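Local atomic coordinates of DNA-damage inducible protein DDI1-like protein (Leishmania major, PDB entry 5YQ8), a protein that acts as an aspartic protease of the DDI1 family, seen here through its dimeric retroviral protease-like (retropepsin) domain. Residues V8-I12 with T67-L71; Y75-A79 with Q96-M102. One frame throughout, in Å; residues are numbered along the deposited sequence.

Contact 1 (V8-I12 with T67-L71); sequences VPCTI and TPVNL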
loop_
_atom_site.group_PDB
_atom_site.type_symbol
_atom_site.label_atom_id
_atom_site.label_comp_id
_atom_site.label_asym_id
_atom_site.label_seq_id
_atom_site.Cartn_x
_atom_site.Cartn_y
_atom_site.Cartn_z
ATOM N N VAL A 8 -10.280 6.607 2.305
ATOM C CA VAL A 8 -11.369 6.736 3.225
ATOM C C VAL A 8 -11.551 8.170 3.685
ATOM O O VAL A 8 -10.571 8.920 3.829
ATOM C CB VAL A 8 -11.183 5.816 4.401
ATOM C CG1 VAL A 8 -11.334 4.366 3.961
ATOM C CG2 VAL A 8 -9.852 6.077 5.131
ATOM N N PRO A 9 -12.820 8.560 3.928
ATOM C CA PRO A 9 -13.021 9.863 4.572
ATOM C C PRO A 9 -12.866 9.787 6.102
ATOM O O PRO A 9 -12.945 8.734 6.694
ATOM C CB PRO A 9 -14.428 10.220 4.180
ATOM C CG PRO A 9 -15.117 8.814 4.110
ATOM C CD PRO A 9 -14.092 7.867 3.630
ATOM N N CYS A 10 -12.602 10.921 6.719
ATOM C CA CYS A 10 -12.520 11.076 8.157
ATOM C C CYS A 10 -12.511 12.560 8.506
ATOM O O CYS A 10 -12.438 13.406 7.634
ATOM C CB CYS A 10 -11.210 10.448 8.688
ATOM S SG CYS A 10 -9.630 11.114 8.061
ATOM N N THR A 11 -12.502 12.881 9.797
ATOM C CA THR A 11 -12.467 14.282 10.256
ATOM C C THR A 11 -11.399 14.465 11.347
ATOM O O THR A 11 -11.287 13.656 12.237
ATOM C CB THR A 11 -13.847 14.741 10.830
ATOM O OG1 THR A 11 -14.213 13.953 11.978
ATOM C CG2 THR A 11 -14.920 14.612 9.823
ATOM N N ILE A 12 -10.680 15.577 11.314
ATOM C CA ILE A 12 -9.777 15.991 12.354
ATOM C C ILE A 12 -10.187 17.384 12.781
ATOM O O ILE A 12 -10.131 18.328 11.958
ATOM C CB ILE A 12 -8.349 16.039 11.829
ATOM C CG1 ILE A 12 -7.980 14.664 11.234
ATOM C CG2 ILE A 12 -7.381 16.430 12.942
ATOM C CD1 ILE A 12 -6.544 14.450 10.789
ATOM N N THR A 67 -2.816 13.226 17.470
ATOM C CA THR A 67 -3.963 14.032 17.177
ATOM C C THR A 67 -5.157 13.103 17.046
ATOM O O THR A 67 -5.076 12.056 16.401
ATOM C CB THR A 67 -3.788 14.857 15.881
ATOM O OG1 THR A 67 -4.975 15.651 15.614
ATOM C CG2 THR A 67 -3.509 13.997 14.694
ATOM N N PRO A 68 -6.270 13.502 17.600
ATOM C CA PRO A 68 -7.481 12.701 17.346
ATOM C C PRO A 68 -8.043 12.803 15.910
ATOM O O PRO A 68 -8.152 13.865 15.341
ATOM C CB PRO A 68 -8.485 13.228 18.384
ATOM C CG PRO A 68 -7.660 14.099 19.291
ATOM C CD PRO A 68 -6.552 14.637 18.480
ATOM N N VAL A 69 -8.321 11.653 15.339
ATOM C CA VAL A 69 -8.919 11.505 14.019
ATOM C C VAL A 69 -10.143 10.610 14.106
ATOM O O VAL A 69 -10.074 9.476 14.588
ATOM C CB VAL A 69 -7.894 10.869 13.103
ATOM C CG1 VAL A 69 -8.399 10.821 11.694
ATOM C CG2 VAL A 69 -6.604 11.647 13.103
ATOM N N ASN A 70 -11.270 11.119 13.617
ATOM C CA ASN A 70 -12.541 10.443 13.724
ATOM C C ASN A 70 -12.709 9.558 12.518
ATOM O O ASN A 70 -13.191 9.967 11.434
ATOM C CB ASN A 70 -13.698 11.436 13.871
ATOM C CG ASN A 70 -15.048 10.752 13.879
ATOM O OD1 ASN A 70 -15.532 10.318 12.810
ATOM N ND2 ASN A 70 -15.615 10.526 15.085
ATOM N N LEU A 71 -12.307 8.306 12.688
ATOM C CA LEU A 71 -12.303 7.337 11.586
ATOM C C LEU A 71 -13.225 6.217 12.007
ATOM O O LEU A 71 -13.139 5.695 13.154
ATOM C CB LEU A 71 -10.870 6.882 11.302
ATOM C CG LEU A 71 -10.741 5.903 10.137
ATOM C CD1 LEU A 71 -11.397 6.410 8.861
ATOM C CD2 LEU A 71 -9.303 5.585 9.832
#
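In this retropepsin fold, the first and last strands in the order across the sheet, 7-12 and 62-71, meet through a single antiparallel bridge and so close the sheet on itself into a barrel. The segment axes approach to 4.8 Å at 143°, so they splay away from a regular ladder. V8 starts the apolar side of the contact: its CG2 lies 4.1 Å from L71 CD1, beside L111 of strand 110-113. P9 adds its carbonyl O, 3.5 Å from L71 CD1, while its CA-to-CB bond points away. C10 points toward the other strand, with CB 4.0 Å from L71 CD1 and SG 3.8 Å from V69 CG1. T11 forms the hydrogen-bonded pair with N70: N70 N donates a nearly straight bond to T11 O at 2.9 Å, whereas T11 N to N70 O is weak at 3.4 Å. On this more exposed side, T11 OG1 sits 3.2 Å from N70 CB. I12 returns to the buried face, where its CD1 packs 3.6 Å from V69 CG2.

Contact 2 (Y75-A79 with Q96-M102); sequences YIPFA and QLKRHQM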
loop_
_atom_site.group_PDB
_atom_site.type_symbol
_atom_site.label_atom_id
_atom_site.label_comp_id
_atom_site.label_asym_id
_atom_site.label_seq_id
_atom_site.Cartn_x
_atom_site.Cartn_y
_atom_site.Cartn_z
ATOM N N TYR A 75 -13.144 7.948 17.606
ATOM C CA TYR A 75 -11.893 8.766 17.807
ATOM C C TYR A 75 -10.666 7.910 17.912
ATOM O O TYR A 75 -10.584 7.143 18.828
ATOM C CB TYR A 75 -12.043 9.693 19.033
ATOM C CG TYR A 75 -12.887 10.877 18.672
ATOM C CD1 TYR A 75 -14.280 10.780 18.671
ATOM C CD2 TYR A 75 -12.316 12.067 18.240
ATOM C CE1 TYR A 75 -15.090 11.844 18.312
ATOM C CE2 TYR A 75 -13.123 13.147 17.844
ATOM C CZ TYR A 75 -14.513 13.022 17.900
ATOM O OH TYR A 75 -15.323 14.066 17.501
ATOM N N ILE A 76 -9.740 8.024 16.964
ATOM C CA ILE A 76 -8.553 7.193 16.876
ATOM C C ILE A 76 -7.273 8.052 16.926
ATOM O O ILE A 76 -7.107 8.967 16.136
ATOM C CB ILE A 76 -8.573 6.396 15.565
ATOM C CG1 ILE A 76 -9.620 5.353 15.705
ATOM C CG2 ILE A 76 -7.230 5.702 15.301
ATOM C CD1 ILE A 76 -10.385 5.188 14.442
ATOM N N PRO A 77 -6.344 7.757 17.842
ATOM C CA PRO A 77 -5.173 8.581 17.960
ATOM C C PRO A 77 -4.192 8.244 16.856
ATOM O O PRO A 77 -3.736 7.082 16.793
ATOM C CB PRO A 77 -4.613 8.206 19.343
ATOM C CG PRO A 77 -5.104 6.845 19.589
ATOM C CD PRO A 77 -6.386 6.717 18.875
ATOM N N PHE A 78 -3.871 9.247 16.003
ATOM C CA PHE A 78 -2.862 9.161 14.976
ATOM C C PHE A 78 -1.591 9.891 15.326
ATOM O O PHE A 78 -1.586 10.870 16.024
ATOM C CB PHE A 78 -3.398 9.727 13.668
ATOM C CG PHE A 78 -4.104 8.675 12.823
ATOM C CD1 PHE A 78 -5.310 8.098 13.268
ATOM C CD2 PHE A 78 -3.542 8.226 11.624
ATOM C CE1 PHE A 78 -5.932 7.121 12.550
ATOM C CE2 PHE A 78 -4.188 7.241 10.891
ATOM C CZ PHE A 78 -5.379 6.698 11.353
ATOM N N ALA A 79 -0.487 9.406 14.772
ATOM C CA ALA A 79 0.818 10.103 14.759
ATOM C C ALA A 79 1.308 10.045 13.330
ATOM O O ALA A 79 1.207 8.974 12.657
ATOM C CB ALA A 79 1.832 9.436 15.631
ATOM N N GLN A 96 0.026 2.974 11.307
ATOM C CA GLN A 96 -1.317 3.158 11.885
ATOM C C GLN A 96 -2.265 2.015 11.511
ATOM O O GLN A 96 -3.077 1.610 12.282
ATOM C CB GLN A 96 -1.914 4.518 11.468
ATOM C CG GLN A 96 -1.128 5.739 11.961
ATOM C CD GLN A 96 -1.197 5.918 13.433
ATOM O OE1 GLN A 96 -2.231 5.634 14.030
ATOM N NE2 GLN A 96 -0.125 6.402 14.031
ATOM N N LEU A 97 -2.124 1.450 10.318
ATOM C CA LEU A 97 -2.840 0.211 9.970
ATOM C C LEU A 97 -2.550 -0.906 10.950
ATOM O O LEU A 97 -3.454 -1.612 11.359
ATOM C CB LEU A 97 -2.486 -0.240 8.566
ATOM C CG LEU A 97 -3.153 0.500 7.393
ATOM C CD1 LEU A 97 -2.607 0.066 6.072
ATOM C CD2 LEU A 97 -4.657 0.284 7.442
ATOM N N LYS A 98 -1.293 -1.044 11.332
ATOM C CA LYS A 98 -0.874 -1.949 12.386
ATOM C C LYS A 98 -1.146 -1.485 13.801
ATOM O O LYS A 98 -1.632 -2.225 14.607
ATOM C CB LYS A 98 0.617 -2.287 12.238
ATOM C CG LYS A 98 0.953 -3.076 10.992
ATOM C CD LYS A 98 2.206 -3.879 11.297
ATOM C CE LYS A 98 2.270 -5.157 10.537
ATOM N NZ LYS A 98 3.656 -5.588 10.625
ATOM N N ARG A 99 -0.945 -0.234 14.105
ATOM C CA ARG A 99 -1.205 0.246 15.462
ATOM C C ARG A 99 -2.664 0.058 15.922
ATOM O O ARG A 99 -2.952 -0.208 17.080
ATOM C CB ARG A 99 -0.802 1.735 15.515
ATOM C CG ARG A 99 -1.389 2.521 16.653
ATOM C CD ARG A 99 -0.850 1.984 17.974
ATOM N NE ARG A 99 -1.544 2.722 18.991
ATOM C CZ ARG A 99 -2.702 2.381 19.522
ATOM N NH1 ARG A 99 -3.310 1.254 19.189
ATOM N NH2 ARG A 99 -3.284 3.203 20.365
ATOM N N HIS A 100 -3.580 0.227 15.001
ATOM C CA HIS A 100 -4.999 0.073 15.291
ATOM C C HIS A 100 -5.612 -1.214 14.720
ATOM O O HIS A 100 -6.841 -1.375 14.713
ATOM C CB HIS A 100 -5.767 1.313 14.789
ATOM C CG HIS A 100 -5.216 2.587 15.310
ATOM N ND1 HIS A 100 -5.380 2.986 16.616
ATOM C CD2 HIS A 100 -4.453 3.527 14.719
ATOM C CE1 HIS A 100 -4.764 4.137 16.795
ATOM N NE2 HIS A 100 -4.170 4.479 15.662
ATOM N N GLN A 101 -4.752 -2.144 14.299
ATOM C CA GLN A 101 -5.136 -3.498 13.933
ATOM C C GLN A 101 -6.246 -3.476 12.898
ATOM O O GLN A 101 -7.215 -4.213 12.996
ATOM C CB GLN A 101 -5.573 -4.233 15.187
ATOM C CG GLN A 101 -4.500 -4.317 16.265
ATOM C CD GLN A 101 -4.990 -5.062 17.459
ATOM O OE1 GLN A 101 -6.174 -5.438 17.524
ATOM N NE2 GLN A 101 -4.122 -5.242 18.460
ATOM N N MET A 102 -6.089 -2.609 11.902
ATOM C CA MET A 102 -7.070 -2.415 10.859
ATOM C C MET A 102 -7.090 -3.595 9.902
ATOM O O MET A 102 -6.204 -4.431 9.883
ATOM C CB MET A 102 -6.831 -1.069 10.105
ATOM C CG MET A 102 -7.002 0.137 10.995
ATOM S SD MET A 102 -6.697 1.656 10.071
ATOM C CE MET A 102 -6.393 2.871 11.366
HETATM O O HOH W 1 -1.129 7.287 17.009
#
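A Schellman motif ends helix 94-99, and this C-terminal end of the helix packs against strand 74-83 of the retropepsin sheet. Q101, at positive phi, is the C-prime residue: M102 N bonds to L97 O at 2.9 Å and Q101 N to K98 O at 3.1 Å, which turns the chain off the helix toward strand 103-105. The strand is held by side chains from Q96 and H100, one helical turn apart. H100 NE2 shares its one hydrogen in a bifurcated, weak pair of bonds, to P77 O at 2.9 Å and to Q96 OE1 at 2.8 Å, so the imidazole ties the strand carbonyl to the glutamine amide. Q96 NE2 in turn donates weakly to A79 O at 3.2 Å, and water 1 joins Q96 NE2 (3.3 Å) to P77 O (2.6 Å). Apolar contacts flank this polar patch. I76 CG2 sits over the H100 ring face in a CH-pi contact, 3.3 Å from the centroid, and P77 CD lies 3.7 Å from H100 CE1. The F78 and H100 rings are near parallel, at 25°, but slid apart with centroids 5.6 Å from each other. The Q96 side chain lies over one F78 face, with CG 3.5 Å from F78 CD2. On the side of the helix turned from the strand, K98 NZ hydrogen-bonds to T4 O of the second subunit and L97 packs on L106 of that subunit. Just past the Schellman turn, M102 CE packs 4.0 Å from F78 CZ.

Strands 62-71 and 74-83 are consecutive and antiparallel, forming a hairpin that joins contacts 1 and 2, whose centres lie 11 Å apart. Probable backbone hydrogen bonds bind them, V69 O to I76 N at 2.8 Å and T67 N to F78 O at 3.0 Å. Thus one hairpin strand meets the first strand of the domain and the other meets helix 94-99; F78 touches V69 of contact 1 as well as Q96, H100 and M102 of contact 2. D22, the probable catalytic aspartate, follows strand 15-21, the neighbour of strand 7-12. Its side chain is about 11 Å from that of V8 in contact 1 and about 10 Å from that of Q96 in contact 2.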